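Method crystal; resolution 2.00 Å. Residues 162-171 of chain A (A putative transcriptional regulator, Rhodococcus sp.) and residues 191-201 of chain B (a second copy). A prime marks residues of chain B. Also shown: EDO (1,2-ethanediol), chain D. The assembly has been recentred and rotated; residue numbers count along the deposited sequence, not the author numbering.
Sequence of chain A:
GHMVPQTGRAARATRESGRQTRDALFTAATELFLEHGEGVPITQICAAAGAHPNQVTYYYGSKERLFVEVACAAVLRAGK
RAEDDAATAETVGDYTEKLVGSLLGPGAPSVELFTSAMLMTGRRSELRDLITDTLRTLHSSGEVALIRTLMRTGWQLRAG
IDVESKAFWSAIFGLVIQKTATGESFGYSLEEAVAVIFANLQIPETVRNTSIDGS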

# COMPACT_ATOMS: atom_id res chain seq x y z
N ASP A 162 3.37 5.03 -18.95
CA ASP A 162 3.82 4.03 -18.00
C ASP A 162 3.66 4.59 -16.58
O ASP A 162 3.11 3.89 -15.72
CB ASP A 162 5.26 3.55 -18.30
CG ASP A 162 6.25 4.69 -18.37
OD1 ASP A 162 5.97 5.74 -19.02
OD2 ASP A 162 7.33 4.56 -17.75
N VAL A 163 4.15 5.82 -16.34
CA VAL A 163 4.10 6.48 -14.99
C VAL A 163 2.66 6.71 -14.52
O VAL A 163 2.34 6.51 -13.36
CB VAL A 163 4.94 7.80 -14.95
CG1 VAL A 163 4.69 8.62 -13.74
CG2 VAL A 163 6.41 7.46 -15.08
N GLU A 164 1.77 7.01 -15.45
CA GLU A 164 0.40 7.26 -15.09
C GLU A 164 -0.26 5.96 -14.63
O GLU A 164 -1.11 5.95 -13.73
CB GLU A 164 -0.34 7.90 -16.24
CG GLU A 164 0.16 9.27 -16.63
CD GLU A 164 -0.48 10.37 -15.78
OE1 GLU A 164 -1.26 10.03 -14.85
OE2 GLU A 164 -0.22 11.57 -16.04
N SER A 165 0.11 4.83 -15.26
CA SER A 165 -0.39 3.53 -14.80
C SER A 165 0.10 3.22 -13.40
O SER A 165 -0.66 2.65 -12.60
CB SER A 165 -0.05 2.35 -15.75
OG SER A 165 -0.87 1.20 -15.35
N LYS A 166 1.39 3.50 -13.13
CA LYS A 166 1.95 3.22 -11.83
C LYS A 166 1.38 4.13 -10.75
O LYS A 166 1.29 3.73 -9.61
CB LYS A 166 3.49 3.36 -11.87
CG LYS A 166 4.18 2.25 -12.75
CD LYS A 166 5.65 2.56 -12.94
CE LYS A 166 6.36 1.35 -13.68
NZ LYS A 166 7.87 1.56 -13.39
N ALA A 167 1.06 5.38 -11.10
CA ALA A 167 0.40 6.31 -10.17
C ALA A 167 -0.98 5.84 -9.84
O ALA A 167 -1.42 5.93 -8.68
CB ALA A 167 0.33 7.74 -10.80
N PHE A 168 -1.65 5.26 -10.82
CA PHE A 168 -2.98 4.67 -10.58
C PHE A 168 -2.83 3.40 -9.64
O PHE A 168 -3.48 3.27 -8.61
CB PHE A 168 -3.67 4.25 -11.89
CG PHE A 168 -5.05 3.51 -11.63
CD1 PHE A 168 -6.20 4.24 -11.34
CD2 PHE A 168 -5.14 2.10 -11.65
CE1 PHE A 168 -7.45 3.57 -11.09
CE2 PHE A 168 -6.32 1.38 -11.42
CZ PHE A 168 -7.51 2.11 -11.08
N TRP A 169 -1.98 2.46 -10.01
CA TRP A 169 -1.82 1.27 -9.18
C TRP A 169 -1.31 1.52 -7.73
O TRP A 169 -1.76 0.85 -6.82
CB TRP A 169 -1.03 0.16 -9.92
CG TRP A 169 -2.02 -0.66 -10.79
CD1 TRP A 169 -2.18 -0.58 -12.16
CD2 TRP A 169 -2.99 -1.57 -10.31
NE1 TRP A 169 -3.24 -1.41 -12.54
CE2 TRP A 169 -3.73 -2.02 -11.42
CE3 TRP A 169 -3.34 -2.03 -9.02
CZ2 TRP A 169 -4.79 -2.92 -11.28
CZ3 TRP A 169 -4.39 -2.95 -8.89
CH2 TRP A 169 -5.04 -3.43 -10.01
N SER A 170 -0.28 2.34 -7.55
CA SER A 170 0.20 2.57 -6.16
C SER A 170 -0.81 3.28 -5.26
O SER A 170 -0.89 2.95 -4.10
CB SER A 170 1.47 3.37 -6.17
OG SER A 170 1.26 4.51 -6.94
N ALA A 171 -1.62 4.18 -5.84
CA ALA A 171 -2.86 4.73 -5.14
C ALA A 171 -3.85 3.61 -4.73
O ALA A 171 -4.33 3.53 -3.58
CB ALA A 171 -3.60 5.79 -6.04
N GLU B 191 12.99 8.59 -9.04
CA GLU B 191 12.53 9.46 -10.13
C GLU B 191 11.08 9.12 -10.54
O GLU B 191 10.25 9.99 -10.73
CB GLU B 191 13.48 9.33 -11.33
CG GLU B 191 13.47 10.53 -12.25
CD GLU B 191 14.75 10.63 -13.10
OE1 GLU B 191 15.88 10.72 -12.50
OE2 GLU B 191 14.60 10.62 -14.36
N GLU B 192 10.78 7.84 -10.63
CA GLU B 192 9.42 7.41 -10.94
C GLU B 192 8.47 7.75 -9.81
O GLU B 192 7.35 8.11 -10.04
CB GLU B 192 9.45 5.90 -11.09
CG GLU B 192 8.74 5.42 -12.32
CD GLU B 192 9.55 4.37 -13.02
OE1 GLU B 192 9.50 3.22 -12.52
OE2 GLU B 192 10.25 4.70 -14.02
N ALA B 193 8.96 7.65 -8.58
CA ALA B 193 8.16 7.79 -7.37
C ALA B 193 7.79 9.29 -7.24
O ALA B 193 6.63 9.65 -7.06
CB ALA B 193 8.98 7.28 -6.17
N VAL B 194 8.78 10.17 -7.42
CA VAL B 194 8.55 11.62 -7.44
C VAL B 194 7.61 11.99 -8.57
O VAL B 194 6.65 12.72 -8.33
CB VAL B 194 9.92 12.42 -7.42
CG1 VAL B 194 9.70 13.93 -7.49
CG2 VAL B 194 10.69 12.08 -6.15
N ALA B 195 7.83 11.47 -9.77
CA ALA B 195 6.85 11.74 -10.87
C ALA B 195 5.43 11.31 -10.61
O ALA B 195 4.50 11.92 -11.10
CB ALA B 195 7.33 11.14 -12.18
N VAL B 196 5.26 10.23 -9.84
CA VAL B 196 3.94 9.78 -9.39
C VAL B 196 3.28 10.89 -8.51
O VAL B 196 2.09 11.23 -8.70
CB VAL B 196 4.01 8.45 -8.61
CG1 VAL B 196 2.66 8.18 -7.85
CG2 VAL B 196 4.36 7.25 -9.59
N ILE B 197 4.08 11.47 -7.61
CA ILE B 197 3.57 12.43 -6.63
C ILE B 197 3.21 13.68 -7.43
O ILE B 197 2.06 14.18 -7.39
CB ILE B 197 4.64 12.72 -5.57
CG1 ILE B 197 5.09 11.43 -4.82
CG2 ILE B 197 4.11 13.76 -4.51
CD1 ILE B 197 3.94 10.80 -4.06
N PHE B 198 4.19 14.15 -8.22
CA PHE B 198 3.94 15.26 -9.21
C PHE B 198 2.68 15.14 -10.02
O PHE B 198 1.99 16.14 -10.11
CB PHE B 198 5.11 15.57 -10.13
CG PHE B 198 6.29 16.18 -9.41
CD1 PHE B 198 6.09 17.01 -8.30
CD2 PHE B 198 7.58 15.90 -9.81
CE1 PHE B 198 7.15 17.56 -7.61
CE2 PHE B 198 8.68 16.47 -9.10
CZ PHE B 198 8.46 17.29 -8.04
N ALA B 199 2.39 13.96 -10.62
CA ALA B 199 1.14 13.72 -11.42
C ALA B 199 -0.18 13.74 -10.62
O ALA B 199 -1.21 14.36 -11.00
CB ALA B 199 1.25 12.41 -12.19
N ASN B 200 -0.18 12.99 -9.53
CA ASN B 200 -1.34 12.90 -8.64
C ASN B 200 -1.75 14.22 -8.09
O ASN B 200 -2.93 14.43 -7.88
CB ASN B 200 -1.12 11.83 -7.55
CG ASN B 200 -1.19 10.43 -8.13
OD1 ASN B 200 -1.61 10.24 -9.27
ND2 ASN B 200 -0.75 9.45 -7.36
N LEU B 201 -0.80 15.13 -7.95
CA LEU B 201 -1.05 16.45 -7.44
C LEU B 201 -1.17 17.51 -8.56
O LEU B 201 -1.48 18.68 -8.29
CB LEU B 201 0.06 16.83 -6.43
CG LEU B 201 -0.14 16.11 -5.07
CD1 LEU B 201 0.11 14.49 -5.03
CD2 LEU B 201 0.55 16.86 -3.92
C1 EDO D . -6.63 0.04 -14.91
O1 EDO D . -7.09 -0.44 -16.21
C2 EDO D . -6.54 -1.24 -14.11
O2 EDO D . -5.30 -1.85 -14.57
O HOH W 1 -0.28 7.18 -6.49

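The two helices, one from each copy of the protein, cross at a steep angle of 79°, their axes approaching to 9.2 Å; the CA atoms of Ala167 and Val196′, 5.0 Å apart, are the nearest across the crossing. Together the stretches bury 420 Å². Along chain A, the contact begins at Val163, whose CA-to-CB bond points toward the partner helix. Its CG1 packs against Ala195′ CB at 4.0 Å and lies 4.4 Å from Val196′ CG2, while its CG2 approaches Glu192′ CG at 4.1 Å; the aliphatic part of that glutamate thus extends the apolar surface. Glu164 starts out away from chain B, but its m, m side chain brings OE2 to 4.2 Å from Ala199′ CB. This is a van der Waals contact, and the carboxylate finds its hydrogen-bonding partners elsewhere in the structure.

Just under one turn after Val163 comes the contact's salt bridge. Lys166, extended beyond chi1, places NZ 2.5 Å from Glu192′ OE1, a very short charged hydrogen bond. Ala167 packs with CA 3.7 Å and CB 3.8 Å from Val196′ CG1, so the valine methyl lies against both its backbone and its side chain, and Ala167 CB also meets Asn200′ OD1 at 3.5 Å. A water links Ala167 and Asn200′, donating to Ala167 O at 2.8 Å and accepting a weak hydrogen bond from Asn200′ ND2 at 2.5 Å.

Phe168 and Trp169 take no part in the contact; Trp169 NE1 instead donates to O2 of the ethanediol at 2.9 Å. Ser170 returns to the interface, with OG 4.0 Å from Val196′ CG1. Its p rotamer directs the hydroxyl back to its own helix, where OG donates to Lys166 O at 2.8 Å.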